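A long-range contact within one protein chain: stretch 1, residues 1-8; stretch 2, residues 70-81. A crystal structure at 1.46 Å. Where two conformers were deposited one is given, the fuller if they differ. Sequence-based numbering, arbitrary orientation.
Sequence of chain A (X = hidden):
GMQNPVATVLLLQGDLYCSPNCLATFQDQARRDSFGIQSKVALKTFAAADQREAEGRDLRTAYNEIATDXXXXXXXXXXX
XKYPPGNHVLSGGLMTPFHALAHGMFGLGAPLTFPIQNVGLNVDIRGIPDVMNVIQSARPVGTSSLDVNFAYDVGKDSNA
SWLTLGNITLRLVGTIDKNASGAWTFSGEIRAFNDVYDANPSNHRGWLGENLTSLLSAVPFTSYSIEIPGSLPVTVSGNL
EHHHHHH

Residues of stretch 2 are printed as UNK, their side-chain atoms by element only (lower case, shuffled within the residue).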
# COMPACT_ATOMS: atom_id res chain seq x y z
N GLY A 1 18.26 -4.45 -29.26
CA GLY A 1 17.60 -4.11 -27.96
C GLY A 1 16.33 -4.93 -27.79
O GLY A 1 16.35 -6.15 -27.84
N MET A 2 15.21 -4.26 -27.58
CA MET A 2 13.91 -4.95 -27.37
C MET A 2 13.17 -5.26 -28.69
O MET A 2 13.53 -4.63 -29.76
CB MET A 2 12.99 -4.12 -26.50
CG MET A 2 13.56 -3.73 -25.16
SD MET A 2 13.69 -5.16 -24.09
CE MET A 2 15.43 -5.45 -24.07
N GLN A 3 12.22 -6.21 -28.64
CA GLN A 3 11.50 -6.66 -29.83
C GLN A 3 10.34 -5.76 -30.12
O GLN A 3 9.64 -5.95 -31.15
CB GLN A 3 11.13 -8.17 -29.75
CG GLN A 3 12.40 -9.05 -29.75
CD GLN A 3 13.03 -9.16 -31.11
OE1 GLN A 3 14.17 -8.73 -31.33
NE2 GLN A 3 12.27 -9.71 -32.07
N ASN A 4 10.15 -4.78 -29.21
CA ASN A 4 9.14 -3.80 -29.42
C ASN A 4 9.42 -2.46 -28.69
O ASN A 4 10.23 -2.37 -27.73
CB ASN A 4 7.75 -4.40 -29.07
CG ASN A 4 7.52 -4.45 -27.63
OD1 ASN A 4 7.37 -3.41 -27.03
ND2 ASN A 4 7.38 -5.63 -27.08
N PRO A 5 8.73 -1.42 -29.15
CA PRO A 5 8.96 -0.06 -28.73
C PRO A 5 8.35 0.25 -27.40
O PRO A 5 8.86 1.21 -26.81
CB PRO A 5 8.31 0.79 -29.85
CG PRO A 5 7.31 -0.13 -30.46
CD PRO A 5 7.98 -1.46 -30.41
N VAL A 6 7.33 -0.50 -26.96
CA VAL A 6 6.78 -0.32 -25.63
C VAL A 6 7.80 -0.70 -24.59
O VAL A 6 8.05 0.11 -23.63
CB VAL A 6 5.45 -1.08 -25.41
CG1 VAL A 6 4.86 -0.95 -23.98
CG2 VAL A 6 4.39 -0.64 -26.46
N ALA A 7 8.45 -1.86 -24.76
CA ALA A 7 9.49 -2.25 -23.81
C ALA A 7 10.68 -1.25 -23.84
O ALA A 7 11.31 -0.96 -22.78
CB ALA A 7 10.00 -3.68 -24.10
N THR A 8 11.07 -0.77 -25.04
CA THR A 8 12.11 0.21 -25.15
C THR A 8 11.89 1.47 -24.30
O THR A 8 12.80 1.90 -23.54
CB THR A 8 12.35 0.55 -26.63
OG1 THR A 8 12.73 -0.64 -27.32
CG2 THR A 8 13.46 1.62 -26.79
N UNK A 70 8.66 -8.20 -21.36
CA UNK A 70 7.66 -7.63 -22.29
C UNK A 70 8.35 -7.47 -23.68
O UNK A 70 7.74 -7.69 -24.73
c UNK A 70 5.84 -5.22 -19.78
c UNK A 70 7.11 -6.29 -21.77
c UNK A 70 6.20 -6.51 -20.52
c UNK A 70 6.24 -5.56 -22.83
N UNK A 71 9.60 -7.03 -23.64
CA UNK A 71 10.45 -6.87 -24.82
C UNK A 71 10.74 -8.10 -25.65
O UNK A 71 11.25 -8.00 -26.78
N UNK A 72 10.44 -9.26 -25.14
CA UNK A 72 10.61 -10.50 -25.95
C UNK A 72 9.48 -10.70 -26.99
O UNK A 72 9.58 -11.53 -27.89
n UNK A 72 15.29 -11.99 -20.97
c UNK A 72 12.02 -11.68 -24.13
c UNK A 72 10.74 -11.75 -25.00
c UNK A 72 12.37 -12.81 -23.19
n UNK A 72 13.74 -12.59 -22.62
c UNK A 72 14.02 -12.21 -21.36
n UNK A 72 13.04 -12.03 -20.46
N UNK A 73 8.38 -9.96 -26.84
CA UNK A 73 7.25 -10.02 -27.75
C UNK A 73 7.43 -9.00 -28.86
O UNK A 73 7.99 -7.92 -28.60
o UNK A 73 4.89 -9.61 -27.88
c UNK A 73 5.99 -9.64 -26.99
N UNK A 74 6.95 -9.31 -30.06
CA UNK A 74 6.90 -8.29 -31.11
C UNK A 74 5.61 -7.49 -31.06
O UNK A 74 5.51 -6.46 -31.80
o UNK A 74 9.83 -9.64 -34.71
c UNK A 74 9.09 -8.89 -34.07
c UNK A 74 7.05 -8.90 -32.49
n UNK A 74 8.80 -7.63 -34.48
c UNK A 74 8.46 -9.39 -32.76
N UNK A 75 4.65 -7.89 -30.23
CA UNK A 75 3.41 -7.14 -30.15
C UNK A 75 3.56 -5.87 -29.28
O UNK A 75 4.50 -5.75 -28.49
c UNK A 75 2.35 -8.02 -29.55
c UNK A 75 0.60 -9.89 -30.09
c UNK A 75 1.82 -9.20 -30.50
o UNK A 75 0.44 -10.12 -28.94
n UNK A 75 -0.40 -9.97 -30.98
N UNK A 76 2.62 -4.93 -29.49
CA UNK A 76 2.62 -3.65 -28.83
C UNK A 76 1.28 -3.27 -28.18
O UNK A 76 1.10 -2.18 -27.74
c UNK A 76 2.20 -2.36 -30.97
c UNK A 76 3.11 -2.49 -29.73
c UNK A 76 4.61 -2.66 -30.14
c UNK A 76 2.43 -1.09 -31.80
N UNK A 77 0.40 -4.25 -28.07
CA UNK A 77 -0.91 -3.96 -27.50
C UNK A 77 -0.91 -3.94 -25.98
O UNK A 77 0.05 -4.35 -25.34
c UNK A 77 -1.69 -6.37 -27.53
c UNK A 77 -1.99 -4.95 -27.99
o UNK A 77 -1.95 -6.74 -26.39
n UNK A 77 -1.17 -7.20 -28.45
N UNK A 78 -2.01 -3.50 -25.39
CA UNK A 78 -2.06 -3.34 -23.91
C UNK A 78 -2.01 -4.63 -23.08
O UNK A 78 -1.74 -4.57 -21.88
o UNK A 78 -6.21 -2.00 -22.57
c UNK A 78 -4.57 -3.19 -23.78
c UNK A 78 -5.78 -2.24 -23.70
o UNK A 78 -6.26 -1.70 -24.73
c UNK A 78 -3.27 -2.50 -23.45
N UNK A 79 -2.22 -5.78 -23.74
CA UNK A 79 -2.17 -7.09 -23.12
C UNK A 79 -0.83 -7.81 -23.23
O UNK A 79 -0.74 -8.97 -22.85
n UNK A 79 -4.74 -6.90 -22.17
o UNK A 79 -5.51 -7.28 -24.22
c UNK A 79 -3.32 -7.97 -23.67
c UNK A 79 -4.62 -7.38 -23.37
N UNK A 80 0.22 -7.09 -23.61
CA UNK A 80 1.54 -7.70 -23.61
C UNK A 80 2.10 -7.93 -22.22
O UNK A 80 3.09 -8.62 -22.06
c UNK A 80 2.16 -6.98 -25.93
c UNK A 80 2.76 -5.46 -23.98
c UNK A 80 3.63 -4.61 -24.87
c UNK A 80 2.58 -6.92 -24.46
N UNK A 81 1.43 -7.36 -21.23
CA UNK A 81 1.59 -7.74 -19.86
C UNK A 81 0.16 -7.86 -19.35
O UNK A 81 -0.69 -6.96 -19.57
c UNK A 81 3.46 -6.45 -16.75
c UNK A 81 2.41 -6.78 -19.03
c UNK A 81 1.87 -5.32 -19.20
c UNK A 81 2.43 -7.18 -17.54
O HOH W 1 7.72 -4.72 -32.40

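Position 70 carries four side-chain carbons, forked at the first, with one arm two carbons long. The CA-to-CB bond points toward stretch 1 and one of the side-chain carbons lies 4.4 Å from Ala-7 CB, as befits a buried isoleucine, Ile-70. Its backbone O also receives a weak bond from Asn-4 ND2 (3.1 Å). Position 71 has no side-chain atoms, and is therefore glycine. An ideal CB on Gly-71 would lie 2.2 Å from Met-2 SD, a clash, and 3.2 Å from Ala-7 CB; without one, Gly-71 CA approaches to 3.7 Å from Met-2 SD and 3.3 Å from Ala-7 CB. Gln-3 N donates a hydrogen bond to Gly-71 O (2.8 Å).

Position 72 shows three carbons, a nitrogen, and a carbon bearing two further nitrogens. This guanidinium chain belongs to Arg-72; its CA-to-CB bond points away from stretch 1, and the side chain comes no nearer than 5.7 Å. At position 73 one carbon is followed by one oxygen, the serine hydroxymethyl. The CB of Ser-73 is 4.2 Å from Asn-4 ND2, but the stronger link is through the backbone: Asn-4 ND2 donates to Ser-73 O at 2.8 Å, nearly straight at 173°. Ser-73 OG accepts from the backbone N of position 75 (2.9 Å).

Position 74 has three carbons, the third carrying what is deposited as an oxygen and a nitrogen, an amide one carbon longer than asparagine's: Gln-74. Its CA-to-CB bond points away overall, and its OE1 stays 3.6 Å from Gln-3 NE2. Position 75 repeats the same amide pattern and is Gln-75; its CA-to-CB bond points away, and its side chain comes no nearer than 6.1 Å to stretch 1.

Position 76 again shows four carbons forked at the first, with one longer arm. The shorter arm lies 3.6 Å from Pro-5 CD and 3.7 Å from Asn-4 CB, while the branching carbon is 4.0 Å from Val-6 CG2; this is Ile-76. Position 77, two carbons with an oxygen and a nitrogen on the second, is Asn-77. Position 78, three carbons ending in two oxygens, is Glu-78. Position 79 matches 77 and is Asn-79. None of these three touches stretch 1.

Position 80 has the forked four-carbon pattern once more, its CA-to-CB bond pointing toward stretch 1, with the tip of its long arm 4.0 Å from Val-6 CG1: Ile-80. Position 81 has the same atoms but makes no contact, and is Ile-81.

The contact turns on Asn-4, at the N-cap of the helix. Its OD1 accepts from Ala-7 N (3.0 Å), while its ND2 reaches into the type I turn of Ile-70 to Ser-73, so one amide caps the helix and ties it to the turn. Pro-5 and Val-6 pack against Ile-76, and Ala-7 sits over Gly-71. A water donates to Gln-3 O (2.6 Å from its O) and to Gln-74 O (2.9 Å from its O), bridging the two backbones.

Stretch 2 70-81: IGRSQQINENII
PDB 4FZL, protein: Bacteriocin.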